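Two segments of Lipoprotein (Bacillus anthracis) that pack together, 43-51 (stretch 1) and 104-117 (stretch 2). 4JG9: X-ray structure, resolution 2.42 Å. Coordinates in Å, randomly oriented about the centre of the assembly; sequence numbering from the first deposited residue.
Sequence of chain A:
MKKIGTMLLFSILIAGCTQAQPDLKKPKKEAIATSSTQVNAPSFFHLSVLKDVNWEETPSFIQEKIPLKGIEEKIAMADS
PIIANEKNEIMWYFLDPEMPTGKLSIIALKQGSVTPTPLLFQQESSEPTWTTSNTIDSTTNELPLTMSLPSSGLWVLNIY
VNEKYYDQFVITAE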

ATOM      1  N   SER A  43       5.626  -2.950  -8.900  1.00 46.83           N
ATOM      2  CA  SER A  43       6.255  -2.790 -10.210  1.00 45.74           C
ATOM      3  C   SER A  43       5.551  -3.563 -11.322  1.00 45.75           C
ATOM      4  O   SER A  43       5.744  -3.259 -12.495  1.00 44.73           O
ATOM      5  CB  SER A  43       7.715  -3.203 -10.151  1.00 40.99           C
ATOM      6  OG  SER A  43       7.806  -4.599  -9.956  1.00 45.12           O
ATOM      7  N   PHE A  44       4.762  -4.574 -10.963  1.00 47.76           N
ATOM      8  CA  PHE A  44       4.043  -5.359 -11.973  1.00 44.42           C
ATOM      9  C   PHE A  44       2.724  -4.723 -12.357  1.00 46.73           C
ATOM     10  O   PHE A  44       2.016  -5.231 -13.226  1.00 50.37           O
ATOM     11  CB  PHE A  44       3.853  -6.831 -11.556  1.00 38.15           C
ATOM     12  CG  PHE A  44       3.241  -7.015 -10.191  1.00 36.02           C
ATOM     13  CD1 PHE A  44       1.858  -7.033 -10.026  1.00 40.79           C
ATOM     14  CD2 PHE A  44       4.053  -7.182  -9.068  1.00 34.32           C
ATOM     15  CE1 PHE A  44       1.281  -7.219  -8.753  1.00 38.79           C
ATOM     16  CE2 PHE A  44       3.498  -7.367  -7.802  1.00 38.13           C
ATOM     17  CZ  PHE A  44       2.105  -7.391  -7.641  1.00 37.42           C
ATOM     18  N   PHE A  45       2.406  -3.585 -11.763  1.00 48.19           N
ATOM     19  CA  PHE A  45       1.184  -2.903 -12.128  1.00 47.92           C
ATOM     20  C   PHE A  45       1.436  -1.813 -13.149  1.00 50.86           C
ATOM     21  O   PHE A  45       2.296  -0.966 -12.967  1.00 54.70           O
ATOM     22  CB  PHE A  45       0.498  -2.283 -10.921  1.00 47.10           C
ATOM     23  CG  PHE A  45      -0.604  -1.340 -11.291  1.00 51.33           C
ATOM     24  CD1 PHE A  45      -1.848  -1.816 -11.634  1.00 46.78           C
ATOM     25  CD2 PHE A  45      -0.385   0.019 -11.325  1.00 49.20           C
ATOM     26  CE1 PHE A  45      -2.861  -0.955 -11.987  1.00 45.19           C
ATOM     27  CE2 PHE A  45      -1.393   0.887 -11.679  1.00 47.51           C
ATOM     28  CZ  PHE A  45      -2.633   0.398 -12.009  1.00 44.87           C
ATOM     29  N   HIS A  46       0.665  -1.845 -14.225  1.00 51.65           N
ATOM     30  CA  HIS A  46       0.745  -0.835 -15.258  1.00 52.49           C
ATOM     31  C   HIS A  46      -0.648  -0.316 -15.529  1.00 53.30           C
ATOM     32  O   HIS A  46      -1.616  -1.053 -15.455  1.00 52.54           O
ATOM     33  CB  HIS A  46       1.346  -1.406 -16.538  1.00 64.06           C
ATOM     34  CG  HIS A  46       2.627  -2.146 -16.324  1.00 86.70           C
ATOM     35  ND1 HIS A  46       3.807  -1.513 -16.002  1.00 91.75           N
ATOM     36  CD2 HIS A  46       2.914  -3.467 -16.390  1.00 91.94           C
ATOM     37  CE1 HIS A  46       4.765  -2.414 -15.875  1.00 91.26           C
ATOM     38  NE2 HIS A  46       4.248  -3.607 -16.104  1.00 92.75           N
ATOM     39  N   LEU A  47      -0.741   0.961 -15.850  1.00 57.88           N
ATOM     40  CA  LEU A  47      -2.021   1.587 -16.113  1.00 56.78           C
ATOM     41  C   LEU A  47      -2.713   0.982 -17.323  1.00 58.60           C
ATOM     42  O   LEU A  47      -3.927   1.028 -17.441  1.00 61.72           O
ATOM     43  CB  LEU A  47      -1.868   3.093 -16.271  1.00 55.79           C
ATOM     44  CG  LEU A  47      -1.915   3.856 -14.953  1.00 59.38           C
ATOM     45  CD1 LEU A  47      -1.795   5.347 -15.188  1.00 62.56           C
ATOM     46  CD2 LEU A  47      -3.203   3.542 -14.222  1.00 54.85           C
ATOM     47  N   SER A  48      -1.938   0.448 -18.248  1.00 54.67           N
ATOM     48  CA  SER A  48      -2.533  -0.075 -19.471  1.00 55.40           C
ATOM     49  C   SER A  48      -3.633  -1.105 -19.220  1.00 55.11           C
ATOM     50  O   SER A  48      -4.436  -1.348 -20.115  1.00 57.74           O
ATOM     51  CB  SER A  48      -1.469  -0.670 -20.394  1.00 59.60           C
ATOM     52  OG  SER A  48      -0.768  -1.728 -19.760  1.00 61.82           O
ATOM     53  N   VAL A  49      -3.688  -1.703 -18.025  1.00 49.92           N
ATOM     54  CA  VAL A  49      -4.769  -2.649 -17.729  1.00 48.43           C
ATOM     55  C   VAL A  49      -6.122  -1.950 -17.720  1.00 52.78           C
ATOM     56  O   VAL A  49      -7.154  -2.607 -17.809  1.00 58.82           O
ATOM     57  CB  VAL A  49      -4.605  -3.400 -16.385  1.00 47.62           C
ATOM     58  CG1 VAL A  49      -3.418  -4.346 -16.449  1.00 47.46           C
ATOM     59  CG2 VAL A  49      -4.479  -2.427 -15.223  1.00 43.39           C
ATOM     60  N   LEU A  50      -6.117  -0.626 -17.599  1.00 52.34           N
ATOM     61  CA  LEU A  50      -7.359   0.144 -17.623  1.00 57.18           C
ATOM     62  C   LEU A  50      -7.949   0.303 -19.022  1.00 66.93           C
ATOM     63  O   LEU A  50      -9.101   0.725 -19.159  1.00 70.00           O
ATOM     64  CB  LEU A  50      -7.134   1.541 -17.052  1.00 55.35           C
ATOM     65  CG  LEU A  50      -6.787   1.663 -15.577  1.00 58.12           C
ATOM     66  CD1 LEU A  50      -6.661   3.134 -15.203  1.00 59.48           C
ATOM     67  CD2 LEU A  50      -7.832   0.967 -14.731  1.00 57.88           C
ATOM     68  N   LYS A  51      -7.161  -0.010 -20.050  1.00 71.87           N
ATOM     69  CA  LYS A  51      -7.496   0.364 -21.429  1.00 80.02           C
ATOM     70  C   LYS A  51      -8.883  -0.048 -21.936  1.00 80.41           C
ATOM     71  O   LYS A  51      -9.607   0.765 -22.524  1.00 82.36           O
ATOM     72  CB  LYS A  51      -6.403  -0.095 -22.411  1.00 88.82           C
ATOM     73  CG  LYS A  51      -6.317  -1.618 -22.574  1.00 99.31           C
ATOM     74  CD  LYS A  51      -5.233  -2.061 -23.556  1.00107.15           C
ATOM     75  CE  LYS A  51      -5.289  -3.576 -23.767  1.00109.55           C
ATOM     76  NZ  LYS A  51      -4.525  -4.035 -24.959  1.00111.36           N
ATOM     77  N   LEU A 104      -1.581 -14.398  -4.436  1.00 36.93           N
ATOM     78  CA  LEU A 104      -2.620 -13.665  -5.156  1.00 40.84           C
ATOM     79  C   LEU A 104      -2.567 -12.186  -4.820  1.00 40.94           C
ATOM     80  O   LEU A 104      -2.543 -11.811  -3.641  1.00 40.93           O
ATOM     81  CB  LEU A 104      -4.002 -14.223  -4.800  1.00 35.34           C
ATOM     82  CG  LEU A 104      -5.223 -13.560  -5.426  1.00 39.60           C
ATOM     83  CD1 LEU A 104      -5.379 -13.985  -6.870  1.00 42.29           C
ATOM     84  CD2 LEU A 104      -6.457 -13.928  -4.631  1.00 41.85           C
ATOM     85  N   SER A 105      -2.538 -11.348  -5.852  1.00 38.32           N
ATOM     86  CA  SER A 105      -2.578  -9.899  -5.656  1.00 43.21           C
ATOM     87  C   SER A 105      -3.841  -9.274  -6.242  1.00 42.48           C
ATOM     88  O   SER A 105      -4.329  -9.672  -7.306  1.00 42.76           O
ATOM     89  CB  SER A 105      -1.350  -9.212  -6.276  1.00 44.46           C
ATOM     90  OG  SER A 105      -0.128  -9.772  -5.828  1.00 41.74           O
ATOM     91  N   ILE A 106      -4.368  -8.288  -5.531  1.00 39.80           N
ATOM     92  CA  ILE A 106      -5.483  -7.518  -6.031  1.00 41.21           C
ATOM     93  C   ILE A 106      -5.151  -6.040  -5.942  1.00 39.78           C
ATOM     94  O   ILE A 106      -4.886  -5.522  -4.861  1.00 40.30           O
ATOM     95  CB  ILE A 106      -6.758  -7.764  -5.237  1.00 44.59           C
ATOM     96  CG1 ILE A 106      -7.212  -9.210  -5.408  1.00 46.82           C
ATOM     97  CG2 ILE A 106      -7.858  -6.826  -5.723  1.00 44.39           C
ATOM     98  CD1 ILE A 106      -8.239  -9.616  -4.398  1.00 49.74           C
ATOM     99  N   ILE A 107      -5.170  -5.367  -7.085  1.00 39.72           N
ATOM    100  CA  ILE A 107      -4.902  -3.940  -7.155  1.00 40.08           C
ATOM    101  C   ILE A 107      -6.138  -3.235  -7.695  1.00 44.83           C
ATOM    102  O   ILE A 107      -6.532  -3.471  -8.837  1.00 49.45           O
ATOM    103  CB  ILE A 107      -3.736  -3.659  -8.098  1.00 41.77           C
ATOM    104  CG1 ILE A 107      -2.481  -4.414  -7.630  1.00 38.86           C
ATOM    105  CG2 ILE A 107      -3.486  -2.164  -8.208  1.00 43.77           C
ATOM    106  CD1 ILE A 107      -1.234  -4.065  -8.422  1.00 36.65           C
ATOM    107  N   ALA A 108      -6.724  -2.351  -6.893  1.00 42.98           N
ATOM    108  CA  ALA A 108      -8.001  -1.723  -7.230  1.00 41.26           C
ATOM    109  C   ALA A 108      -7.846  -0.273  -7.664  1.00 46.23           C
ATOM    110  O   ALA A 108      -6.949   0.452  -7.193  1.00 48.97           O
ATOM    111  CB  ALA A 108      -8.951  -1.808  -6.049  1.00 33.73           C
ATOM    112  N   LEU A 109      -8.698   0.141  -8.591  1.00 45.19           N
ATOM    113  CA  LEU A 109      -8.792   1.552  -8.958  1.00 46.10           C
ATOM    114  C   LEU A 109     -10.241   1.956  -9.099  1.00 48.77           C
ATOM    115  O   LEU A 109     -11.051   1.240  -9.700  1.00 50.78           O
ATOM    116  CB  LEU A 109      -8.062   1.846 -10.266  1.00 47.58           C
ATOM    117  CG  LEU A 109      -6.539   1.751 -10.161  1.00 51.43           C
ATOM    118  CD1 LEU A 109      -6.041   0.456 -10.781  1.00 46.91           C
ATOM    119  CD2 LEU A 109      -5.874   2.974 -10.782  1.00 55.45           C
ATOM    120  N   LYS A 110     -10.568   3.114  -8.551  1.00 44.28           N
ATOM    121  CA  LYS A 110     -11.902   3.635  -8.688  1.00 46.03           C
ATOM    122  C   LYS A 110     -12.082   4.155 -10.102  1.00 51.24           C
ATOM    123  O   LYS A 110     -11.108   4.481 -10.791  1.00 51.55           O
ATOM    124  CB  LYS A 110     -12.150   4.759  -7.677  1.00 50.67           C
ATOM    125  CG  LYS A 110     -13.620   5.063  -7.475  1.00 52.75           C
ATOM    126  CD  LYS A 110     -13.838   6.081  -6.393  1.00 51.27           C
ATOM    127  CE  LYS A 110     -15.333   6.261  -6.192  1.00 54.23           C
ATOM    128  NZ  LYS A 110     -15.649   7.280  -5.162  1.00 59.68           N
ATOM    129  N   GLN A 111     -13.331   4.211 -10.540  1.00 48.96           N
ATOM    130  CA  GLN A 111     -13.652   4.796 -11.826  1.00 49.04           C
ATOM    131  C   GLN A 111     -13.145   6.223 -11.859  1.00 50.20           C
ATOM    132  O   GLN A 111     -13.342   6.972 -10.900  1.00 52.74           O
ATOM    133  CB  GLN A 111     -15.149   4.780 -12.044  1.00 49.01           C
ATOM    134  CG  GLN A 111     -15.551   5.172 -13.421  1.00 55.54           C
ATOM    135  CD  GLN A 111     -17.043   5.106 -13.588  1.00 58.37           C
ATOM    136  OE1 GLN A 111     -17.781   5.110 -12.603  1.00 59.87           O
ATOM    137  NE2 GLN A 111     -17.501   5.026 -14.829  1.00 57.84           N
ATOM    138  N   GLY A 112     -12.430   6.576 -12.922  1.00 48.49           N
ATOM    139  CA  GLY A 112     -11.904   7.923 -13.071  1.00 53.14           C
ATOM    140  C   GLY A 112     -10.612   8.197 -12.311  1.00 55.54           C
ATOM    141  O   GLY A 112     -10.152   9.333 -12.241  1.00 61.60           O
ATOM    142  N   SER A 113     -10.015   7.152 -11.756  1.00 52.20           N
ATOM    143  CA  SER A 113      -8.807   7.289 -10.956  1.00 50.78           C
ATOM    144  C   SER A 113      -7.592   6.670 -11.653  1.00 53.71           C
ATOM    145  O   SER A 113      -7.722   5.695 -12.400  1.00 52.20           O
ATOM    146  CB  SER A 113      -9.023   6.630  -9.589  1.00 49.40           C
ATOM    147  OG  SER A 113      -7.833   6.600  -8.829  1.00 55.07           O
ATOM    148  N   VAL A 114      -6.416   7.249 -11.422  1.00 52.73           N
ATOM    149  CA  VAL A 114      -5.163   6.650 -11.884  1.00 51.90           C
ATOM    150  C   VAL A 114      -4.344   6.246 -10.662  1.00 55.16           C
ATOM    151  O   VAL A 114      -3.152   5.964 -10.752  1.00 62.02           O
ATOM    152  CB  VAL A 114      -4.352   7.618 -12.779  1.00 50.77           C
ATOM    153  CG1 VAL A 114      -5.094   7.891 -14.073  1.00 47.69           C
ATOM    154  CG2 VAL A 114      -4.049   8.913 -12.031  1.00 46.53           C
ATOM    155  N   THR A 115      -4.999   6.235  -9.509  1.00 56.17           N
ATOM    156  CA  THR A 115      -4.328   5.971  -8.245  1.00 56.45           C
ATOM    157  C   THR A 115      -4.692   4.581  -7.717  1.00 53.72           C
ATOM    158  O   THR A 115      -5.765   4.389  -7.158  1.00 56.41           O
ATOM    159  CB  THR A 115      -4.738   7.001  -7.202  1.00 59.03           C
ATOM    160  OG1 THR A 115      -4.674   8.305  -7.781  1.00 68.77           O
ATOM    161  CG2 THR A 115      -3.822   6.939  -6.025  1.00 56.61           C
ATOM    162  N   PRO A 116      -3.785   3.610  -7.878  1.00 45.65           N
ATOM    163  CA  PRO A 116      -4.075   2.242  -7.438  1.00 42.93           C
ATOM    164  C   PRO A 116      -4.036   2.130  -5.923  1.00 44.69           C
ATOM    165  O   PRO A 116      -3.386   2.927  -5.251  1.00 48.77           O
ATOM    166  CB  PRO A 116      -2.939   1.425  -8.052  1.00 40.22           C
ATOM    167  CG  PRO A 116      -1.807   2.408  -8.180  1.00 41.11           C
ATOM    168  CD  PRO A 116      -2.459   3.728  -8.511  1.00 42.20           C
ATOM    169  N   THR A 117      -4.778   1.181  -5.385  1.00 40.37           N
ATOM    170  CA  THR A 117      -4.803   0.975  -3.957  1.00 36.12           C
ATOM    171  C   THR A 117      -4.998  -0.491  -3.663  1.00 38.54           C
ATOM    172  O   THR A 117      -5.564  -1.220  -4.461  1.00 38.13           O
ATOM    173  CB  THR A 117      -5.924   1.790  -3.290  1.00 46.38           C
ATOM    174  OG1 THR A 117      -5.799   1.714  -1.870  1.00 44.23           O
ATOM    175  CG2 THR A 117      -7.273   1.267  -3.696  1.00 39.32           C
TER

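No hydrogen bond passes between the two stretches; they are held by packing of side chains, which buries 399 Å² summed over both sides. Stretch 2 supplies the platform. In its strand, Ser 105, Ile 107 and Leu 109 point their CA-to-CB bonds toward stretch 1, while the alternate residues Ile 106 and Ala 108 point away and make no contact.

Ser 43 lies out of reach of stretch 2, so the contact begins at Phe 44. The CA-to-CB bond of this residue runs sideways, but with chi1 at 52° (p) the ring comes nearer the strand: CZ is 3.7 Å from Ser 105 OG and CE1 is 4.0 Å from Ile 107 CD1. Both approach the ring obliquely. Ser 105 is small enough to sit beside the ring, and its hydroxyl is satisfied by a hydrogen bond elsewhere in the structure.

Phe 45 is buried and loses the largest area to the other stretch, 77 Å². Its CB points toward stretch 2 and its t rotamer (168°) lays the ring among three aliphatic residues. Pro 116 CB lies over one face, 4.3 Å from the centroid of the Phe 45 ring and 23° off the normal, a CH-pi contact; Ile 107 CG2 makes a second, off-centre one, also at 4.3 Å from that centroid but 30° off the normal. Closer apolar approaches link Phe 45 CB to Ile 107 CD1 (3.5 Å) and Phe 45 CZ to Leu 109 CD1 (3.6 Å). A flat aromatic ring suits this place because it offers a broad surface to several neighbours at once.

His 46 is exposed and takes no part. The chain then enters a 3-10 segment, where the bond from Leu 50 N to Leu 47 O (2.7 Å) joins the two residues that make contact, while Ser 48 and Val 49 remain out of reach. Leu 47 starts sideways, but its branched end comes nearer, bringing CD1 to 4.2 Å from Val 114 CB and CD2 to 4.4 Å from Leu 109 CD2. Leu 50 points toward stretch 2; its CD2 is 4.4 Å from Leu 109 CD1, and its CD1 rests 3.9 Å from the backbone atom Ser 113 O. The type II turn from Lys 110 to Ser 113, with Gly 112 at a positive phi of 81°, leads the chain from the strand to this contact.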